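Local coordinates for protein aminoglycoside 3'-phosphotransferase AphA1-IAB (Acinetobacter baumannii, PDB 4FEU) that confers resistance to kanamycin and related aminoglycosides, very probably by transferring phosphate from ATP to the antibiotic's 3'-hydroxyl, within a protein-kinase-like fold, at residues 28-33 against 41-46; 52-57 against 99-104; 68-73 against 95-100; 80-85 against 213-218. All coordinates share one frame; numbering follows the deposited sequence. Where two conformers were deposited one is given.

Interaction 1. Residues 28-33 against 41-46; sequences RWARDN and IYRLYG
Strands 28-31 and 40-45 form the antiparallel beta hairpin at one margin of the five-stranded sheet, and a ladder running from R28/Y45 to D32/I41 ties it. Bonds run both ways at the pair R28/Y45, with R28 N to Y45 O at 2.7 Å, and at A30/R43, with R43 N to A30 O at 2.8 Å; D32 N to I41 O adds one more beyond them. W29/L44 and R31/Y42 are the non-hydrogen-bonded pairs between. On the face carrying W29, the indole turns its edge toward the Y42 ring in an offset edge-to-face pair, centroids 5.5 Å apart and planes at 83°. L44 CD2 lies over the indole's six-membered ring, 3.7 Å from its centroid, a CH-pi contact. On the other face Y45 is clamped. Its chi1 of 67° swings the ring back across strand 28-31, where R28 CB sits 3.6 Å from the ring centroid while A30 CB meets CE1. R43 NH1 lies over the opposite face of that ring, toward the rim; R43 is held there by a salt bridge to E52. D32 brings OD2 to 3.6 Å from R43 CB. Its carboxylate is nearly coplanar with the guanidinium, yet OD1 and NE stay 4.3 Å apart, beyond a salt bridge. At the turn end, water 1 bridges D32 O and I41 N. Such a hairpin, with the side chain of I41 about 4 Å from the bound 537, is typical of the nucleotide-positioning loop region in the N-terminal lobe of kinase-like phosphotransferases.

Interaction 2. Residues 52-57 against 99-104; sequences ELFLKH and TTAIPG. With 537 (2,6-dihydroanthra/1,9-cd/pyrazol-6-one), chain H.
F54 and T99 form a hydrogen-bonded pair of the antiparallel N-lobe sheet, just where strand 94-100 runs out into the hinge of the kinase-like fold. F54 N gives to T99 O at 2.9 Å, and T99 N returns to F54 O at 2.8 Å; water 2 also joins F54 O, weakly, with T99 OG1. One step outward, beyond the last bridge pair of the ladder, A101 N reaches E52 O at 3.1 Å from well above the carbonyl plane. The F54 side chain leaves this ladder over the anthrapyrazolone 537. CB starts above the outer benzo ring, 3.6 Å from C6 of 537. CG, turned away from the carbonyl carbon by a chi1 of -79°, comes above C5 and C4, and C4 falls under the centre of the phenyl ring. CD2 is the nearest ring atom, 3.4 Å from C3 of 537. On the other branch CE1 lies above C20 and its ketone oxygen O22. CE2 covers C21 and, at the ring's edge, meets A101 CB at 3.6 Å; that methyl is also touched by E52 OE1, a carboxylate whose OE2 is salt-bridged to R43. CZ ends over C16. F54 thus roofs the flat inhibitor by face-to-face overlap while the hinge backbone grips its pyrazole edge, as ATP-site inhibitors of protein kinases are commonly held. I102 N gives to N23 of 537 at 3.1 Å, and N24 of 537 returns a bond to I102 O at 2.9 Å, bent to 141°.

Interaction 3. Residues 68-73 against 95-100; sequences DEMVRL and AWLLTT. With 537 (2,6-dihydroanthra/1,9-cd/pyrazol-6-one), chain H.
L97 makes most of the contact between strand 94-100 and helix 62-76, the counterpart of helix C in the N-lobe of protein kinases. The two short segments run in roughly the same direction, 36° apart, with axes 9.6 Å from each other. With CG of L97 anti to its own nitrogen, a chi1 of 179° carries the two methyls to the helix, where they part. CD1 takes the M70 side, 3.9 Å from CG of that selenomethionine, whose chain then bends off. CD2 meets both E69 and L73, 3.8 Å from E69 OE1 and 4.0 Å from L73 CD1. E69 runs extended across the leucine at about a right angle; its OE2 accepts a bond from V218 N, and OE1 has a long, weak ion pair with K56. The pair is consistent with the conserved lysine-glutamate pair of the kinase fold. Two residues on, T99 divides its branches between protein and ligand. CG2 packs 3.8 Å from L73 CD1, the leucine tip that thereby touches two successive inward residues of the strand. OG1, the other branch, faces the inhibitor, 3.3 Å from C1 of 537.

Interaction 4. Residues 80-85 against 213-218; sequences MPLPTI and IGCIDV. With 537 (2,6-dihydroanthra/1,9-cd/pyrazol-6-one), chain H.
P81 O takes the one hydrogen bond of this contact, from C215 N at 3.3 Å, with the donor nearly along the C=O axis and the N-H pointing well at it (156°). The same oxygen lies 3.3 Å from G214 CA, a close passage that the absence of a side chain at G214 makes possible. A classic beta bulge sets I213 and G214 together opposite I206, and the ring of P81 rests on it with CB 3.2 Å from I213 O. L82 brings CD2 against C215 SG, which a chi1 of 63° places between nitrogen and carbonyl carbon, and reaches on toward V218 CG1. P83 follows at the strand's end, CD beside C215 O and CG 3.7 Å from I216 CG2. Together P83 and I216 line the inhibitor: P83 CG is 3.6 Å from C2 of 537, while I216 CD1 is 3.5 Å from C16, beneath the face opposite F54. D217, which follows, touches kanamycin and lies close to the probable catalytic base D199. A flat ligand floored by the residue just before such an aspartate is typical of the nucleotide cleft between the lobes of the kinase fold.

Interactions 1, 2 and 3 share the five-stranded N-lobe sheet. Their centres step along it, 9 Å from interaction 1 to 2 and 10 Å from 2 to 3. Strands 40-45 and 53-59 join interactions 1 and 2 through Y42 N to L55 O and L44 N to L53 O. Interactions 2 and 3 share T99 and T100. Along the chain, interaction 1 closes before the others open. Interaction 4 alternates with 2 and 3, reaching forward to strand 211-215; its centre is about 10 Å from theirs. T100 N to T84 O and V218 N to E69 OE2 tie it in. Interactions 2, 3 and 4 all touch 537, so sheet, hinge and segments 80-85 and 213-218 line one nucleotide pocket, with helix 62-76 packed against strand 94-100.

Interaction 1. Residues 28-33 against 41-46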
# COMPACT_ATOMS: atom_id res chain seq x y z
N ARG A 28 7.35 16.40 -19.92
CA ARG A 28 6.08 16.10 -20.55
C ARG A 28 5.19 15.64 -19.40
O ARG A 28 5.69 15.07 -18.42
CB ARG A 28 6.26 14.97 -21.58
CG ARG A 28 6.18 15.45 -23.01
CD ARG A 28 5.17 14.61 -23.76
NE ARG A 28 4.63 15.30 -24.94
CZ ARG A 28 5.07 15.12 -26.18
NH1 ARG A 28 6.07 14.27 -26.42
NH2 ARG A 28 4.52 15.78 -27.18
N TRP A 29 3.89 15.90 -19.50
CA TRP A 29 2.93 15.57 -18.45
C TRP A 29 1.90 14.54 -18.87
O TRP A 29 1.43 14.55 -19.99
CB TRP A 29 2.21 16.84 -17.97
CG TRP A 29 3.08 17.86 -17.31
CD1 TRP A 29 3.87 18.79 -17.92
CD2 TRP A 29 3.14 18.14 -15.90
NE1 TRP A 29 4.46 19.60 -16.98
CE2 TRP A 29 4.01 19.24 -15.73
CE3 TRP A 29 2.51 17.59 -14.77
CZ2 TRP A 29 4.32 19.76 -14.47
CZ3 TRP A 29 2.84 18.09 -13.52
CH2 TRP A 29 3.73 19.17 -13.38
N ALA A 30 1.53 13.68 -17.93
CA ALA A 30 0.48 12.69 -18.09
C ALA A 30 -0.22 12.55 -16.76
O ALA A 30 0.41 12.74 -15.73
CB ALA A 30 1.06 11.36 -18.53
N ARG A 31 -1.52 12.31 -16.78
CA ARG A 31 -2.33 12.14 -15.59
C ARG A 31 -2.64 10.64 -15.44
O ARG A 31 -3.21 10.05 -16.35
CB ARG A 31 -3.62 12.97 -15.75
CG ARG A 31 -4.45 13.03 -14.48
CD ARG A 31 -5.93 13.18 -14.76
NE ARG A 31 -6.65 13.24 -13.49
CZ ARG A 31 -7.34 14.28 -13.07
NH1 ARG A 31 -7.51 15.34 -13.85
NH2 ARG A 31 -7.91 14.26 -11.87
N ASP A 32 -2.23 10.02 -14.32
CA ASP A 32 -2.39 8.58 -14.07
C ASP A 32 -3.52 8.22 -13.12
O ASP A 32 -3.53 8.62 -11.94
CB ASP A 32 -1.09 7.96 -13.51
CG ASP A 32 0.12 7.95 -14.43
OD1 ASP A 32 -0.03 8.32 -15.61
OD2 ASP A 32 1.21 7.53 -13.97
N ASN A 33 -4.43 7.38 -13.63
CA ASN A 33 -5.50 6.82 -12.84
C ASN A 33 -5.06 5.39 -12.49
O ASN A 33 -5.18 4.47 -13.31
CB ASN A 33 -6.84 6.82 -13.61
CG ASN A 33 -7.94 6.10 -12.86
OD1 ASN A 33 -7.86 5.86 -11.65
ND2 ASN A 33 -8.98 5.72 -13.56
N ILE A 41 -2.38 12.23 -9.47
CA ILE A 41 -1.03 11.77 -9.74
C ILE A 41 -0.67 12.17 -11.16
O ILE A 41 -1.39 11.85 -12.10
CB ILE A 41 -0.85 10.24 -9.49
CG1 ILE A 41 -1.23 9.85 -8.03
CG2 ILE A 41 0.58 9.80 -9.85
CD1 ILE A 41 -1.39 8.33 -7.74
N TYR A 42 0.42 12.92 -11.29
CA TYR A 42 0.98 13.32 -12.58
C TYR A 42 2.29 12.57 -12.76
O TYR A 42 3.06 12.46 -11.81
CB TYR A 42 1.24 14.83 -12.64
CG TYR A 42 0.00 15.68 -12.54
CD1 TYR A 42 -0.85 15.84 -13.62
CD2 TYR A 42 -0.30 16.35 -11.36
CE1 TYR A 42 -2.00 16.62 -13.53
CE2 TYR A 42 -1.44 17.16 -11.26
CZ TYR A 42 -2.29 17.29 -12.34
OH TYR A 42 -3.41 18.07 -12.24
N ARG A 43 2.52 12.03 -13.97
CA ARG A 43 3.76 11.37 -14.36
C ARG A 43 4.52 12.39 -15.21
O ARG A 43 3.93 13.02 -16.10
CB ARG A 43 3.53 10.06 -15.12
CG ARG A 43 4.79 9.18 -15.23
CD ARG A 43 4.55 7.87 -15.96
NE ARG A 43 3.94 8.07 -17.28
CZ ARG A 43 4.60 8.11 -18.44
NH1 ARG A 43 3.94 8.31 -19.57
NH2 ARG A 43 5.92 7.96 -18.47
N LEU A 44 5.81 12.61 -14.89
CA LEU A 44 6.66 13.58 -15.57
C LEU A 44 7.74 12.83 -16.27
O LEU A 44 8.54 12.13 -15.65
CB LEU A 44 7.19 14.64 -14.59
CG LEU A 44 6.12 15.67 -14.17
CD1 LEU A 44 5.41 15.29 -12.87
CD2 LEU A 44 6.69 17.04 -14.09
N TYR A 45 7.71 12.90 -17.60
CA TYR A 45 8.58 12.13 -18.46
C TYR A 45 9.08 12.97 -19.64
O TYR A 45 8.78 14.16 -19.72
CB TYR A 45 7.79 10.89 -18.95
CG TYR A 45 6.63 11.22 -19.87
CD1 TYR A 45 5.40 11.61 -19.35
CD2 TYR A 45 6.75 11.13 -21.25
CE1 TYR A 45 4.32 11.92 -20.19
CE2 TYR A 45 5.69 11.43 -22.10
CZ TYR A 45 4.47 11.82 -21.56
OH TYR A 45 3.42 12.12 -22.40
N GLY A 46 9.83 12.34 -20.54
CA GLY A 46 10.31 12.94 -21.78
C GLY A 46 11.32 14.06 -21.68
O GLY A 46 11.57 14.73 -22.68
O HOH W 1 -4.47 11.12 -11.17

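Interaction 2. Residues 52-57 against 99-104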
# COMPACT_ATOMS: atom_id res chain seq x y z
N GLU A 52 12.40 10.10 -14.55
CA GLU A 52 10.96 10.17 -14.48
C GLU A 52 10.64 10.67 -13.09
O GLU A 52 11.33 10.32 -12.13
CB GLU A 52 10.36 8.76 -14.69
CG GLU A 52 8.85 8.71 -14.77
CD GLU A 52 8.25 7.34 -15.01
OE1 GLU A 52 8.44 6.44 -14.16
OE2 GLU A 52 7.58 7.16 -16.05
N LEU A 53 9.62 11.54 -12.97
CA LEU A 53 9.17 12.04 -11.67
C LEU A 53 7.68 11.83 -11.54
O LEU A 53 6.98 11.69 -12.55
CB LEU A 53 9.52 13.53 -11.43
CG LEU A 53 10.97 14.02 -11.65
CD1 LEU A 53 11.06 15.53 -11.42
CD2 LEU A 53 11.96 13.33 -10.73
N PHE A 54 7.18 11.80 -10.29
CA PHE A 54 5.76 11.75 -9.99
C PHE A 54 5.41 12.94 -9.13
O PHE A 54 6.19 13.31 -8.26
CB PHE A 54 5.32 10.43 -9.33
CG PHE A 54 5.15 9.29 -10.30
CD1 PHE A 54 3.99 9.15 -11.04
CD2 PHE A 54 6.18 8.37 -10.51
CE1 PHE A 54 3.84 8.10 -11.96
CE2 PHE A 54 6.03 7.32 -11.42
CZ PHE A 54 4.86 7.19 -12.14
N LEU A 55 4.27 13.56 -9.40
CA LEU A 55 3.75 14.68 -8.62
C LEU A 55 2.35 14.30 -8.17
O LEU A 55 1.50 13.99 -8.99
CB LEU A 55 3.77 16.02 -9.40
CG LEU A 55 3.19 17.30 -8.70
CD1 LEU A 55 3.97 17.69 -7.44
CD2 LEU A 55 3.13 18.49 -9.66
N LYS A 56 2.17 14.19 -6.86
CA LYS A 56 0.89 13.91 -6.21
C LYS A 56 0.31 15.25 -5.73
O LYS A 56 1.05 16.07 -5.18
CB LYS A 56 1.09 12.99 -5.01
CG LYS A 56 1.07 11.52 -5.32
CD LYS A 56 0.39 10.79 -4.16
CE LYS A 56 0.25 9.30 -4.39
NZ LYS A 56 -1.05 8.79 -3.84
N HIS A 57 -0.98 15.51 -5.99
CA HIS A 57 -1.64 16.73 -5.54
C HIS A 57 -2.89 16.35 -4.78
O HIS A 57 -3.71 15.58 -5.28
CB HIS A 57 -1.96 17.69 -6.70
CG HIS A 57 -2.74 18.93 -6.29
ND1 HIS A 57 -3.72 19.47 -7.10
CD2 HIS A 57 -2.66 19.68 -5.16
CE1 HIS A 57 -4.20 20.52 -6.45
NE2 HIS A 57 -3.59 20.68 -5.28
N THR A 99 8.26 13.54 -6.33
CA THR A 99 9.19 12.46 -6.00
C THR A 99 9.81 11.88 -7.25
O THR A 99 9.28 12.07 -8.33
CB THR A 99 8.46 11.32 -5.22
OG1 THR A 99 7.50 10.70 -6.08
CG2 THR A 99 7.81 11.78 -3.90
N THR A 100 10.90 11.12 -7.11
CA THR A 100 11.48 10.41 -8.24
C THR A 100 10.68 9.10 -8.43
O THR A 100 10.07 8.62 -7.48
CB THR A 100 12.93 10.04 -7.96
OG1 THR A 100 12.95 9.13 -6.85
CG2 THR A 100 13.82 11.25 -7.74
N ALA A 101 10.71 8.52 -9.64
CA ALA A 101 10.04 7.26 -9.87
C ALA A 101 10.98 6.09 -9.55
O ALA A 101 12.19 6.21 -9.64
CB ALA A 101 9.62 7.18 -11.32
N ILE A 102 10.40 4.93 -9.21
CA ILE A 102 11.13 3.70 -9.02
C ILE A 102 11.05 3.02 -10.38
O ILE A 102 9.95 2.78 -10.87
CB ILE A 102 10.58 2.80 -7.88
CG1 ILE A 102 10.71 3.49 -6.50
CG2 ILE A 102 11.33 1.45 -7.89
CD1 ILE A 102 10.22 2.60 -5.29
N PRO A 103 12.20 2.81 -11.07
CA PRO A 103 12.14 2.21 -12.43
C PRO A 103 11.61 0.78 -12.45
O PRO A 103 11.78 0.04 -11.50
CB PRO A 103 13.59 2.30 -12.91
CG PRO A 103 14.41 2.30 -11.66
CD PRO A 103 13.60 3.07 -10.65
N GLY A 104 10.96 0.39 -13.53
CA GLY A 104 10.42 -0.96 -13.64
C GLY A 104 8.91 -1.08 -13.68
O GLY A 104 8.21 -0.12 -13.99
C1 537 H . 6.23 7.76 -6.74
C2 537 H . 6.70 6.69 -7.49
C3 537 H . 5.80 5.92 -8.22
C4 537 H . 4.43 6.28 -8.23
C5 537 H . 3.96 7.31 -7.42
C6 537 H . 4.87 8.06 -6.68
C11 537 H . 5.30 4.18 -9.75
C12 537 H . 5.92 3.20 -10.48
C13 537 H . 5.12 2.36 -11.27
C14 537 H . 3.74 2.59 -11.29
C15 537 H . 3.14 3.62 -10.53
C16 537 H . 3.95 4.48 -9.79
C20 537 H . 3.50 5.58 -9.03
C21 537 H . 6.24 4.85 -9.02
O22 537 H . 2.31 5.88 -8.97
N23 537 H . 7.40 4.25 -9.34
N24 537 H . 7.22 3.33 -10.18
O HOH W 2 5.00 11.80 -5.91

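Interaction 3. Residues 68-73 against 95-100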
# COMPACT_ATOMS: atom_id res chain seq x y z
N ASP A 68 0.54 12.94 4.92
CA ASP A 68 0.80 11.66 5.58
C ASP A 68 1.82 10.80 4.83
O ASP A 68 2.70 10.22 5.48
CB ASP A 68 -0.50 10.84 5.75
CG ASP A 68 -1.54 11.36 6.72
OD1 ASP A 68 -1.18 12.18 7.60
OD2 ASP A 68 -2.71 10.92 6.62
N GLU A 69 1.72 10.73 3.48
CA GLU A 69 2.68 9.97 2.66
C GLU A 69 4.07 10.56 2.73
O GLU A 69 5.04 9.81 2.90
CB GLU A 69 2.24 9.84 1.19
CG GLU A 69 3.05 8.73 0.52
CD GLU A 69 2.90 8.42 -0.96
OE1 GLU A 69 2.28 9.22 -1.69
OE2 GLU A 69 3.45 7.37 -1.38
N MSE A 70 4.17 11.89 2.58
CA MSE A 70 5.43 12.64 2.62
C MSE A 70 6.24 12.35 3.89
O MSE A 70 7.44 12.10 3.77
CB MSE A 70 5.17 14.15 2.46
CG MSE A 70 6.45 14.98 2.35
SE MSE A 70 7.25 15.44 4.08
CE MSE A 70 5.80 16.46 4.87
N VAL A 71 5.59 12.35 5.08
CA VAL A 71 6.33 12.09 6.33
C VAL A 71 6.84 10.66 6.40
O VAL A 71 7.95 10.42 6.86
CB VAL A 71 5.64 12.55 7.65
CG1 VAL A 71 5.66 14.05 7.77
CG2 VAL A 71 4.22 12.02 7.77
N ARG A 72 6.03 9.74 5.90
CA ARG A 72 6.31 8.32 5.90
C ARG A 72 7.42 7.96 4.93
O ARG A 72 8.28 7.15 5.29
CB ARG A 72 5.02 7.53 5.71
CG ARG A 72 4.19 7.61 7.00
CD ARG A 72 2.72 7.29 6.84
NE ARG A 72 2.00 7.24 8.12
CZ ARG A 72 1.54 8.30 8.80
NH1 ARG A 72 1.79 9.54 8.37
NH2 ARG A 72 0.87 8.14 9.93
N LEU A 73 7.45 8.62 3.74
CA LEU A 73 8.51 8.47 2.75
C LEU A 73 9.78 8.99 3.42
O LEU A 73 10.79 8.28 3.44
CB LEU A 73 8.24 9.33 1.49
CG LEU A 73 7.38 8.78 0.35
CD1 LEU A 73 7.13 9.85 -0.66
CD2 LEU A 73 8.05 7.61 -0.36
N ALA A 95 -1.64 20.21 -0.93
CA ALA A 95 -0.39 19.51 -0.67
C ALA A 95 0.11 19.02 -2.01
O ALA A 95 -0.66 18.45 -2.79
CB ALA A 95 -0.58 18.36 0.31
N TRP A 96 1.37 19.30 -2.30
CA TRP A 96 2.01 18.93 -3.55
C TRP A 96 3.22 18.12 -3.19
O TRP A 96 4.07 18.62 -2.46
CB TRP A 96 2.44 20.18 -4.31
CG TRP A 96 1.30 21.05 -4.70
CD1 TRP A 96 0.71 22.04 -3.96
CD2 TRP A 96 0.61 21.03 -5.95
NE1 TRP A 96 -0.30 22.63 -4.68
CE2 TRP A 96 -0.37 22.05 -5.92
CE3 TRP A 96 0.76 20.27 -7.13
CZ2 TRP A 96 -1.19 22.33 -7.01
CZ3 TRP A 96 -0.06 20.54 -8.21
CH2 TRP A 96 -1.03 21.56 -8.15
N LEU A 97 3.30 16.88 -3.71
CA LEU A 97 4.40 15.94 -3.46
C LEU A 97 5.12 15.49 -4.72
O LEU A 97 4.61 14.65 -5.47
CB LEU A 97 3.92 14.73 -2.64
CG LEU A 97 4.94 13.66 -2.30
CD1 LEU A 97 6.14 14.23 -1.51
CD2 LEU A 97 4.27 12.51 -1.57
N LEU A 98 6.32 16.02 -4.91
CA LEU A 98 7.18 15.71 -6.05
C LEU A 98 8.25 14.71 -5.65
O LEU A 98 9.03 14.97 -4.73
CB LEU A 98 7.83 16.99 -6.61
CG LEU A 98 8.64 16.80 -7.90
CD1 LEU A 98 7.75 16.31 -9.05
CD2 LEU A 98 9.45 18.07 -8.25
N THR A 99 8.26 13.54 -6.33
CA THR A 99 9.19 12.46 -6.00
C THR A 99 9.81 11.88 -7.25
O THR A 99 9.28 12.07 -8.33
CB THR A 99 8.46 11.32 -5.22
OG1 THR A 99 7.50 10.70 -6.08
CG2 THR A 99 7.81 11.78 -3.90
N THR A 100 10.90 11.12 -7.11
CA THR A 100 11.48 10.41 -8.24
C THR A 100 10.68 9.10 -8.43
O THR A 100 10.07 8.62 -7.48
CB THR A 100 12.93 10.04 -7.96
OG1 THR A 100 12.95 9.13 -6.85
CG2 THR A 100 13.82 11.25 -7.74
C1 537 H . 6.23 7.76 -6.74
C2 537 H . 6.70 6.69 -7.49
C3 537 H . 5.80 5.92 -8.22
C4 537 H . 4.43 6.28 -8.23
C5 537 H . 3.96 7.31 -7.42
C6 537 H . 4.87 8.06 -6.68
C11 537 H . 5.30 4.18 -9.75
C12 537 H . 5.92 3.20 -10.48
C13 537 H . 5.12 2.36 -11.27
C14 537 H . 3.74 2.59 -11.29
C15 537 H . 3.14 3.62 -10.53
C16 537 H . 3.95 4.48 -9.79
C20 537 H . 3.50 5.58 -9.03
C21 537 H . 6.24 4.85 -9.02
O22 537 H . 2.31 5.88 -8.97
N23 537 H . 7.40 4.25 -9.34
N24 537 H . 7.22 3.33 -10.18

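Interaction 4. Residues 80-85 against 213-218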
# COMPACT_ATOMS: atom_id res chain seq x y z
N MSE A 80 14.27 1.43 3.96
CA MSE A 80 13.82 0.65 2.77
C MSE A 80 14.02 1.40 1.47
O MSE A 80 14.18 2.63 1.51
CB MSE A 80 12.29 0.30 2.90
CG MSE A 80 11.96 -0.64 4.05
SE MSE A 80 12.94 -2.31 4.04
CE MSE A 80 11.71 -3.34 2.94
N PRO A 81 13.97 0.72 0.29
CA PRO A 81 14.12 1.45 -0.99
C PRO A 81 12.79 2.10 -1.39
O PRO A 81 11.80 1.40 -1.66
CB PRO A 81 14.60 0.38 -1.96
CG PRO A 81 14.04 -0.91 -1.42
CD PRO A 81 13.80 -0.74 0.05
N LEU A 82 12.75 3.43 -1.39
CA LEU A 82 11.53 4.17 -1.72
C LEU A 82 11.78 5.34 -2.69
O LEU A 82 12.94 5.76 -2.86
CB LEU A 82 10.93 4.77 -0.42
CG LEU A 82 10.70 3.92 0.83
CD1 LEU A 82 10.08 4.77 1.89
CD2 LEU A 82 9.77 2.78 0.57
N PRO A 83 10.72 5.95 -3.27
CA PRO A 83 10.94 7.16 -4.09
C PRO A 83 11.48 8.29 -3.19
O PRO A 83 11.06 8.39 -2.03
CB PRO A 83 9.53 7.49 -4.61
CG PRO A 83 8.75 6.18 -4.52
CD PRO A 83 9.28 5.59 -3.23
N THR A 84 12.41 9.10 -3.73
CA THR A 84 13.07 10.24 -3.07
C THR A 84 12.17 11.50 -3.12
O THR A 84 11.63 11.79 -4.18
CB THR A 84 14.43 10.51 -3.80
OG1 THR A 84 15.28 9.37 -3.66
CG2 THR A 84 15.16 11.76 -3.29
N ILE A 85 12.07 12.26 -2.00
CA ILE A 85 11.31 13.53 -1.97
C ILE A 85 12.17 14.67 -2.58
O ILE A 85 13.16 15.09 -1.99
CB ILE A 85 10.82 13.90 -0.54
CG1 ILE A 85 9.86 12.82 0.01
CG2 ILE A 85 10.17 15.31 -0.48
CD1 ILE A 85 9.80 12.74 1.55
N ILE A 213 12.80 -3.96 -6.52
CA ILE A 213 13.63 -2.80 -6.21
C ILE A 213 13.07 -1.73 -5.24
O ILE A 213 13.83 -0.87 -4.81
CB ILE A 213 14.33 -2.21 -7.46
CG1 ILE A 213 13.33 -1.56 -8.44
CG2 ILE A 213 15.22 -3.27 -8.18
CD1 ILE A 213 13.98 -0.49 -9.25
N GLY A 214 11.79 -1.79 -4.89
CA GLY A 214 11.20 -0.83 -3.97
C GLY A 214 9.70 -0.87 -3.86
O GLY A 214 9.05 -1.66 -4.53
N CYS A 215 9.15 -0.03 -2.99
CA CYS A 215 7.71 0.09 -2.79
C CYS A 215 7.29 1.51 -2.81
O CYS A 215 8.09 2.41 -2.54
CB CYS A 215 7.24 -0.62 -1.52
SG CYS A 215 7.94 0.07 -0.01
N ILE A 216 6.02 1.72 -3.17
CA ILE A 216 5.36 3.01 -3.30
C ILE A 216 4.08 2.97 -2.46
O ILE A 216 3.74 1.91 -1.92
CB ILE A 216 5.11 3.32 -4.81
CG1 ILE A 216 4.19 2.26 -5.49
CG2 ILE A 216 6.44 3.47 -5.58
CD1 ILE A 216 3.51 2.69 -6.82
N ASP A 217 3.37 4.11 -2.37
CA ASP A 217 2.08 4.28 -1.70
C ASP A 217 2.18 3.99 -0.20
O ASP A 217 1.46 3.15 0.35
CB ASP A 217 0.99 3.44 -2.41
CG ASP A 217 -0.45 3.88 -2.20
OD1 ASP A 217 -0.67 4.87 -1.45
OD2 ASP A 217 -1.35 3.22 -2.77
N VAL A 218 3.06 4.76 0.45
CA VAL A 218 3.40 4.60 1.87
C VAL A 218 2.58 5.42 2.87
O VAL A 218 2.95 5.46 4.06
CB VAL A 218 4.94 4.70 2.09
CG1 VAL A 218 5.70 3.72 1.20
CG2 VAL A 218 5.44 6.13 1.90
C1 537 H . 6.23 7.76 -6.74
C2 537 H . 6.70 6.69 -7.49
C3 537 H . 5.80 5.92 -8.22
C4 537 H . 4.43 6.28 -8.23
C5 537 H . 3.96 7.31 -7.42
C6 537 H . 4.87 8.06 -6.68
C11 537 H . 5.30 4.18 -9.75
C12 537 H . 5.92 3.20 -10.48
C13 537 H . 5.12 2.36 -11.27
C14 537 H . 3.74 2.59 -11.29
C15 537 H . 3.14 3.62 -10.53
C16 537 H . 3.95 4.48 -9.79
C20 537 H . 3.50 5.58 -9.03
C21 537 H . 6.24 4.85 -9.02
O22 537 H . 2.31 5.88 -8.97
N23 537 H . 7.40 4.25 -9.34
N24 537 H . 7.22 3.33 -10.18